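Local coordinates for monosaccharide ABC transporter substrate-binding protein, CUT2 family (Acidothermus cellulolyticus, PDB 4RU1) that binds myo-inositol and probably delivers sugars or related polyols to an ABC-type importer, at residues Ile69-Thr83 with Ala93-Phe107. Sequence-based numbering, arbitrary orientation. Where two conformers were deposited one is given.
Sequences IQDAVNAKVDGIAVT and AIKQAVAAGIPVVAF
A chi1 of 72° sets Phe107 CG between the backbone N and the carbonyl carbon and brings the ring alongside Ala81-Thr83, its edge toward Ala81, while Thr83, whose CG2 lies anti to its carbonyl carbon, sets that methyl over one ring face. The result is a CH-pi contact, Thr83 CG2 lying 4.0 Å from the Phe107 ring centroid and somewhat toward the rim; Ala81 C meets the ring edge, and Ala81 CB packs on Phe107 CE1. Were Phe107 an alanine, the Thr83 methyl would probably lose its aromatic partner and a gap would open beside Ala81. Thr83 OG1 is engaged elsewhere, by His28 of the inositol pocket and by Glu65, which links this part of the contact to the ligand site through His28.

Strands 79-82 and 104-107 frame helix 87-99 in a beta-alpha-beta crossover of the periplasmic binding protein fold, and they pair in parallel. Val105 bonds through both backbone groups, its N to Ile80 O at 2.9 Å and its O to Val82 N at 2.9 Å. On the face carrying Ile80, Val82, Val104 and Ala106, Val82 CG1 rests 3.6 Å from Val104 CG2 and also reaches Ile94 CD1.

Helices 69-74 and 93-99 run nearly parallel, 10° apart, against that face. Packing is tight where Val73 CG2 presses to 3.3 Å from Ala97 CB; the same methyl of Ala97 takes Ile80 CD1 at 3.9 Å. Ile102 packs against Val73, its CD1 3.6 Å from Val73 CA and its CG2 against Ile80 CG1. Farther out, Gln70 NE2 donates to Gln96 OE1 (3.2 Å), with the acceptor close to the plane of the Gln70 amide, the two amides inclined by 32°.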
# COMPACT_ATOMS: atom_id res chain seq x y z
N ILE A 69 -6.29 -15.94 8.93
CA ILE A 69 -6.59 -16.74 7.71
C ILE A 69 -7.22 -18.04 8.15
O ILE A 69 -8.26 -18.41 7.58
CB ILE A 69 -5.35 -17.01 6.84
CG1 ILE A 69 -4.80 -15.68 6.33
CG2 ILE A 69 -5.73 -17.87 5.65
CD1 ILE A 69 -3.39 -15.72 5.79
N GLN A 70 -6.61 -18.72 9.12
CA GLN A 70 -7.17 -19.95 9.72
C GLN A 70 -8.61 -19.80 10.26
O GLN A 70 -9.46 -20.66 10.02
CB GLN A 70 -6.18 -20.52 10.74
CG GLN A 70 -4.84 -20.90 10.08
CD GLN A 70 -3.71 -21.36 11.01
OE1 GLN A 70 -3.37 -20.71 12.00
NE2 GLN A 70 -3.07 -22.47 10.65
N ASP A 71 -8.88 -18.67 10.95
CA ASP A 71 -10.23 -18.33 11.49
C ASP A 71 -11.19 -18.35 10.35
O ASP A 71 -12.20 -18.98 10.43
CB ASP A 71 -10.37 -16.98 12.19
CG ASP A 71 -9.48 -16.84 13.47
OD1 ASP A 71 -9.02 -17.88 14.05
OD2 ASP A 71 -9.33 -15.65 13.87
N ALA A 72 -10.87 -17.68 9.23
CA ALA A 72 -11.79 -17.63 8.08
C ALA A 72 -11.93 -19.02 7.36
O ALA A 72 -13.07 -19.36 6.99
CB ALA A 72 -11.36 -16.52 7.06
N VAL A 73 -10.89 -19.82 7.31
CA VAL A 73 -10.98 -21.15 6.75
C VAL A 73 -11.92 -21.96 7.63
O VAL A 73 -12.79 -22.68 7.11
CB VAL A 73 -9.64 -21.82 6.64
CG1 VAL A 73 -9.78 -23.30 6.28
CG2 VAL A 73 -8.78 -21.16 5.58
N ASN A 74 -11.71 -21.86 8.94
CA ASN A 74 -12.56 -22.65 9.88
C ASN A 74 -14.03 -22.22 9.91
O ASN A 74 -14.91 -23.07 10.12
CB ASN A 74 -11.91 -22.70 11.26
CG ASN A 74 -10.64 -23.53 11.23
OD1 ASN A 74 -10.62 -24.56 10.57
ND2 ASN A 74 -9.56 -23.04 11.82
N ALA A 75 -14.29 -20.95 9.57
CA ALA A 75 -15.62 -20.37 9.44
C ALA A 75 -16.36 -20.66 8.10
O ALA A 75 -17.51 -20.27 7.95
CB ALA A 75 -15.56 -18.90 9.67
N LYS A 76 -15.61 -21.25 7.17
CA LYS A 76 -16.11 -21.73 5.89
C LYS A 76 -16.62 -20.56 5.06
O LYS A 76 -17.69 -20.64 4.43
CB LYS A 76 -17.18 -22.80 6.09
CG LYS A 76 -16.52 -24.08 6.56
CD LYS A 76 -17.57 -25.03 7.11
CE LYS A 76 -16.98 -26.41 7.29
NZ LYS A 76 -16.44 -26.93 5.99
N VAL A 77 -15.86 -19.43 5.06
CA VAL A 77 -16.19 -18.30 4.20
C VAL A 77 -16.20 -18.75 2.71
O VAL A 77 -15.56 -19.75 2.32
CB VAL A 77 -15.24 -17.04 4.40
CG1 VAL A 77 -15.29 -16.58 5.87
CG2 VAL A 77 -13.82 -17.36 3.99
N ASP A 78 -16.87 -17.96 1.89
CA ASP A 78 -16.91 -18.25 0.44
C ASP A 78 -15.64 -17.86 -0.31
O ASP A 78 -15.41 -18.37 -1.42
CB ASP A 78 -18.13 -17.62 -0.20
CG ASP A 78 -19.40 -18.14 0.41
OD1 ASP A 78 -19.64 -19.33 0.25
OD2 ASP A 78 -20.13 -17.40 1.15
N GLY A 79 -14.86 -16.90 0.24
CA GLY A 79 -13.60 -16.49 -0.33
C GLY A 79 -12.87 -15.65 0.68
O GLY A 79 -13.45 -15.09 1.59
N ILE A 80 -11.59 -15.56 0.40
CA ILE A 80 -10.64 -14.83 1.17
C ILE A 80 -9.88 -13.87 0.26
O ILE A 80 -9.38 -14.23 -0.77
CB ILE A 80 -9.65 -15.75 1.89
CG1 ILE A 80 -10.38 -16.65 2.96
CG2 ILE A 80 -8.49 -14.93 2.52
CD1 ILE A 80 -9.53 -17.75 3.54
N ALA A 81 -9.81 -12.62 0.72
CA ALA A 81 -8.95 -11.61 0.16
C ALA A 81 -7.87 -11.27 1.18
O ALA A 81 -8.22 -10.87 2.34
CB ALA A 81 -9.82 -10.43 -0.19
N VAL A 82 -6.60 -11.47 0.83
CA VAL A 82 -5.54 -11.40 1.83
C VAL A 82 -4.32 -10.62 1.34
O VAL A 82 -3.99 -10.60 0.17
CB VAL A 82 -5.09 -12.82 2.19
CG1 VAL A 82 -4.43 -13.56 1.03
CG2 VAL A 82 -4.23 -12.80 3.42
N THR A 83 -3.67 -9.92 2.27
CA THR A 83 -2.37 -9.22 2.00
C THR A 83 -1.18 -10.10 2.43
O THR A 83 -1.31 -10.89 3.38
CB THR A 83 -2.31 -7.86 2.71
OG1 THR A 83 -2.21 -8.11 4.12
CG2 THR A 83 -3.53 -7.08 2.42
N ALA A 93 -0.37 -20.69 5.69
CA ALA A 93 -1.79 -20.57 5.98
C ALA A 93 -2.58 -20.33 4.71
O ALA A 93 -3.70 -20.80 4.55
CB ALA A 93 -2.06 -19.44 6.99
N ILE A 94 -2.01 -19.61 3.75
CA ILE A 94 -2.72 -19.41 2.51
C ILE A 94 -2.87 -20.75 1.75
O ILE A 94 -3.99 -21.08 1.32
CB ILE A 94 -2.10 -18.28 1.62
CG1 ILE A 94 -2.13 -16.91 2.32
CG2 ILE A 94 -2.81 -18.25 0.29
CD1 ILE A 94 -1.26 -15.84 1.76
N LYS A 95 -1.77 -21.53 1.71
CA LYS A 95 -1.84 -22.87 1.11
C LYS A 95 -2.87 -23.73 1.77
O LYS A 95 -3.60 -24.45 1.10
CB LYS A 95 -0.52 -23.55 1.19
CG LYS A 95 0.47 -22.90 0.22
CD LYS A 95 1.80 -23.64 0.28
CE LYS A 95 2.79 -23.14 -0.76
NZ LYS A 95 4.22 -23.49 -0.49
N GLN A 96 -2.97 -23.64 3.09
CA GLN A 96 -4.00 -24.39 3.77
C GLN A 96 -5.40 -23.96 3.35
O GLN A 96 -6.28 -24.79 3.18
CB GLN A 96 -3.83 -24.30 5.29
CG GLN A 96 -2.67 -25.13 5.82
CD GLN A 96 -2.33 -24.83 7.27
OE1 GLN A 96 -3.15 -24.30 8.02
NE2 GLN A 96 -1.12 -25.19 7.67
N ALA A 97 -5.61 -22.66 3.18
CA ALA A 97 -6.96 -22.19 2.80
C ALA A 97 -7.28 -22.73 1.41
O ALA A 97 -8.36 -23.18 1.14
CB ALA A 97 -7.02 -20.67 2.81
N VAL A 98 -6.32 -22.64 0.49
CA VAL A 98 -6.53 -23.21 -0.88
C VAL A 98 -6.85 -24.72 -0.88
O VAL A 98 -7.75 -25.13 -1.60
CB VAL A 98 -5.36 -22.83 -1.82
CG1 VAL A 98 -5.46 -23.48 -3.21
CG2 VAL A 98 -5.22 -21.32 -1.93
N ALA A 99 -6.15 -25.47 -0.05
CA ALA A 99 -6.37 -26.93 0.05
C ALA A 99 -7.72 -27.23 0.66
O ALA A 99 -8.32 -28.28 0.41
CB ALA A 99 -5.24 -27.59 0.84
N ALA A 100 -8.22 -26.33 1.46
CA ALA A 100 -9.57 -26.49 1.97
C ALA A 100 -10.68 -26.09 0.97
O ALA A 100 -11.86 -26.07 1.34
CB ALA A 100 -9.73 -25.77 3.31
N GLY A 101 -10.33 -25.73 -0.27
CA GLY A 101 -11.35 -25.40 -1.28
C GLY A 101 -11.89 -23.97 -1.28
O GLY A 101 -12.94 -23.71 -1.90
N ILE A 102 -11.28 -23.09 -0.48
CA ILE A 102 -11.73 -21.71 -0.44
C ILE A 102 -10.92 -20.89 -1.40
O ILE A 102 -9.72 -20.95 -1.36
CB ILE A 102 -11.62 -21.10 0.98
CG1 ILE A 102 -12.47 -21.94 1.95
CG2 ILE A 102 -11.97 -19.63 0.97
CD1 ILE A 102 -12.21 -21.64 3.41
N PRO A 103 -11.57 -20.18 -2.36
CA PRO A 103 -10.79 -19.37 -3.31
C PRO A 103 -10.16 -18.17 -2.63
O PRO A 103 -10.82 -17.51 -1.77
CB PRO A 103 -11.84 -18.92 -4.29
CG PRO A 103 -13.09 -18.86 -3.56
CD PRO A 103 -13.01 -20.07 -2.63
N VAL A 104 -8.90 -17.91 -2.97
CA VAL A 104 -8.22 -16.74 -2.41
C VAL A 104 -7.71 -15.82 -3.50
O VAL A 104 -7.27 -16.24 -4.60
CB VAL A 104 -7.06 -17.13 -1.49
CG1 VAL A 104 -6.07 -17.89 -2.31
CG2 VAL A 104 -6.43 -15.91 -0.87
N VAL A 105 -7.85 -14.55 -3.20
CA VAL A 105 -7.28 -13.45 -3.98
C VAL A 105 -6.35 -12.70 -3.07
O VAL A 105 -6.68 -12.49 -1.90
CB VAL A 105 -8.35 -12.58 -4.61
CG1 VAL A 105 -7.78 -11.30 -5.27
CG2 VAL A 105 -9.09 -13.40 -5.68
N ALA A 106 -5.17 -12.32 -3.59
CA ALA A 106 -4.17 -11.54 -2.84
C ALA A 106 -4.19 -10.11 -3.32
O ALA A 106 -4.63 -9.83 -4.44
CB ALA A 106 -2.80 -12.15 -2.88
N PHE A 107 -3.85 -9.17 -2.46
CA PHE A 107 -3.88 -7.81 -2.87
C PHE A 107 -2.93 -7.00 -1.99
O PHE A 107 -2.50 -7.45 -0.90
CB PHE A 107 -5.32 -7.21 -2.89
CG PHE A 107 -5.89 -6.97 -1.52
CD1 PHE A 107 -6.38 -7.99 -0.74
CD2 PHE A 107 -6.01 -5.67 -1.07
CE1 PHE A 107 -6.90 -7.76 0.54
CE2 PHE A 107 -6.50 -5.43 0.21
CZ PHE A 107 -6.98 -6.45 0.97